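Local coordinates for ABC-type phosphate transport system, periplasmic component (Lactobacillus brevis, PDB 4ECF), which probably binds phosphate as the extracytoplasmic solute receptor of a PstSACB-type ABC importer that carries it across the cytoplasmic membrane, at residues 231-236 with 242-247. Numbering follows the deposited sequence. Where two conformers were deposited one is given.
Sequences AIQNTL and YLSPDQ
Gln233, on the kinked helix 230-239, reaches across to Ser244 and Pro245 in the loop that follows the same helix. Gln233 CB lies 3.8 Å from Ser244 OG and CG stands off at 4.2 Å, so the early part of the chain passes alongside the serine without gripping it. A bend at chi2 (-71°) brings the amide round: Gln233 CD is 3.7 Å from Ser244 OG, and Gln233 OE1 closes to 2.7 Å from that OG, a hydrogen-bonding distance. The bond is probable rather than settled, because the serine was modelled in two conformers and its single hydroxyl proton has a second acceptor within reach. Gln233 OE1 also comes to 3.2 Å from Pro245 CD, the proline ring and the glutamine chain crossing at about a right angle.

In the type 2 periplasmic-binding-protein fold to which this protein belongs, the contact brings the loop between helix 230-239 and strand 250-252 against the side of the helix. The other end of the amide faces inward: Gln233 NE2 donates to the carbonyl oxygens of Val227, from helix 218-228, and Val78, from strand 73-87, and these bonds fix which way round the buried amide sits. Leu243, next to the serine, pairs through its backbone with Val80 of that same strand. A leucine in place of Gln233 would probably leave the Val78 and Val227 carbonyls without their shared donor and the Ser244 hydroxyl without this acceptor.

In the conformer given, Ser244 OG lies anti to the backbone N (chi1 172°), which turns the hydroxyl toward Gln233. Ser244 N is taken by Gln247 OE1 at 3.0 Å, while Gln247 N bonds back to Ser244 O at 2.9 Å, so the two residues are joined twice, once through each one's backbone N, across the 3-10 segment.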
loop_
_atom_site.group_PDB
_atom_site.type_symbol
_atom_site.label_atom_id
_atom_site.label_comp_id
_atom_site.label_asym_id
_atom_site.label_seq_id
_atom_site.Cartn_x
_atom_site.Cartn_y
_atom_site.Cartn_z
ATOM N N ALA A 231 18.286 2.164 -13.167
ATOM C CA ALA A 231 17.541 2.409 -14.386
ATOM C C ALA A 231 16.052 2.291 -14.144
ATOM O O ALA A 231 15.292 3.088 -14.654
ATOM C CB ALA A 231 17.998 1.480 -15.513
ATOM N N ILE A 232 15.623 1.343 -13.318
ATOM C CA ILE A 232 14.195 1.077 -13.118
ATOM C C ILE A 232 13.548 1.919 -11.974
ATOM O O ILE A 232 12.383 2.376 -12.039
ATOM C CB ILE A 232 13.982 -0.420 -12.865
ATOM C CG1 ILE A 232 14.365 -1.209 -14.134
ATOM C CG2 ILE A 232 12.559 -0.695 -12.378
ATOM C CD1 ILE A 232 13.870 -0.564 -15.420
ATOM N N GLN A 233 14.358 2.119 -10.936
ATOM C CA GLN A 233 14.097 3.079 -9.869
ATOM C C GLN A 233 13.884 4.505 -10.394
ATOM O O GLN A 233 13.019 5.178 -9.940
ATOM C CB GLN A 233 15.244 3.056 -8.854
ATOM C CG GLN A 233 15.354 1.758 -8.054
ATOM C CD GLN A 233 14.217 1.601 -7.051
ATOM O OE1 GLN A 233 13.963 2.507 -6.261
ATOM N NE2 GLN A 233 13.529 0.479 -7.098
ATOM N N ASN A 234 14.659 4.922 -11.386
ATOM C CA ASN A 234 14.556 6.311 -11.900
ATOM C C ASN A 234 13.383 6.540 -12.869
ATOM O O ASN A 234 13.057 7.678 -13.184
ATOM C CB ASN A 234 15.877 6.708 -12.568
ATOM C CG ASN A 234 16.994 6.877 -11.562
ATOM O OD1 ASN A 234 16.745 7.237 -10.409
ATOM N ND2 ASN A 234 18.226 6.605 -11.979
ATOM N N THR A 235 12.793 5.454 -13.358
ATOM C CA THR A 235 11.766 5.492 -14.372
ATOM C C THR A 235 10.423 4.921 -13.859
ATOM O O THR A 235 9.525 5.647 -13.393
ATOM C CB THR A 235 12.276 4.756 -15.656
ATOM O OG1 THR A 235 12.710 3.405 -15.329
ATOM C CG2 THR A 235 13.445 5.524 -16.313
ATOM N N LEU A 236 10.294 3.609 -13.923
ATOM C CA LEU A 236 9.016 2.944 -13.750
ATOM C C LEU A 236 8.440 3.152 -12.345
ATOM O O LEU A 236 7.245 3.401 -12.167
ATOM C CB LEU A 236 9.221 1.458 -14.065
ATOM C CG LEU A 236 8.057 0.562 -14.475
ATOM C CD1 LEU A 236 7.403 1.155 -15.713
ATOM C CD2 LEU A 236 8.580 -0.851 -14.753
ATOM N N TYR A 242 4.882 5.537 -7.000
ATOM C CA TYR A 242 5.677 5.205 -5.845
ATOM C C TYR A 242 6.862 6.149 -5.744
ATOM O O TYR A 242 7.175 6.887 -6.699
ATOM C CB TYR A 242 6.238 3.774 -5.995
ATOM C CG TYR A 242 5.208 2.699 -6.192
ATOM C CD1 TYR A 242 4.726 2.389 -7.462
ATOM C CD2 TYR A 242 4.729 1.967 -5.119
ATOM C CE1 TYR A 242 3.790 1.402 -7.662
ATOM C CE2 TYR A 242 3.805 0.970 -5.310
ATOM C CZ TYR A 242 3.342 0.663 -6.576
ATOM O OH TYR A 242 2.430 -0.323 -6.803
ATOM N N LEU A 243 7.537 6.097 -4.607
ATOM C CA LEU A 243 8.804 6.786 -4.402
ATOM C C LEU A 243 9.923 5.762 -4.433
ATOM O O LEU A 243 9.823 4.670 -3.866
ATOM C CB LEU A 243 8.808 7.550 -3.066
ATOM C CG LEU A 243 7.907 8.763 -2.976
ATOM C CD1 LEU A 243 6.452 8.393 -2.772
ATOM C CD2 LEU A 243 8.313 9.655 -1.841
ATOM N N SER A 244 11.005 6.075 -5.167
ATOM C CA SER A 244 12.235 5.326 -5.019
ATOM C C SER A 244 12.772 5.632 -3.621
ATOM O O SER A 244 12.730 6.777 -3.191
ATOM C CB SER A 244 13.268 5.740 -6.069
ATOM O OG SER A 244 14.489 5.104 -5.755
ATOM N N PRO A 245 13.310 4.631 -2.906
ATOM C CA PRO A 245 13.785 4.934 -1.546
ATOM C C PRO A 245 14.833 6.051 -1.425
ATOM O O PRO A 245 14.828 6.764 -0.431
ATOM C CB PRO A 245 14.309 3.558 -1.066
ATOM C CG PRO A 245 13.452 2.591 -1.813
ATOM C CD PRO A 245 13.444 3.182 -3.186
ATOM N N ASP A 246 15.668 6.250 -2.444
ATOM C CA ASP A 246 16.634 7.351 -2.455
ATOM C C ASP A 246 16.010 8.756 -2.493
ATOM O O ASP A 246 16.719 9.720 -2.295
ATOM C CB ASP A 246 17.513 7.251 -3.701
ATOM C CG ASP A 246 16.716 7.512 -4.969
ATOM O OD1 ASP A 246 16.023 6.578 -5.414
ATOM O OD2 ASP A 246 16.756 8.644 -5.511
ATOM N N GLN A 247 14.715 8.866 -2.799
ATOM C CA GLN A 247 14.025 10.159 -2.736
ATOM C C GLN A 247 13.671 10.547 -1.296
ATOM O O GLN A 247 13.412 11.719 -1.007
ATOM C CB GLN A 247 12.733 10.062 -3.531
ATOM C CG GLN A 247 12.905 9.907 -5.022
ATOM C CD GLN A 247 11.557 9.906 -5.701
ATOM O OE1 GLN A 247 11.064 8.875 -6.101
ATOM N NE2 GLN A 247 10.922 11.075 -5.772
#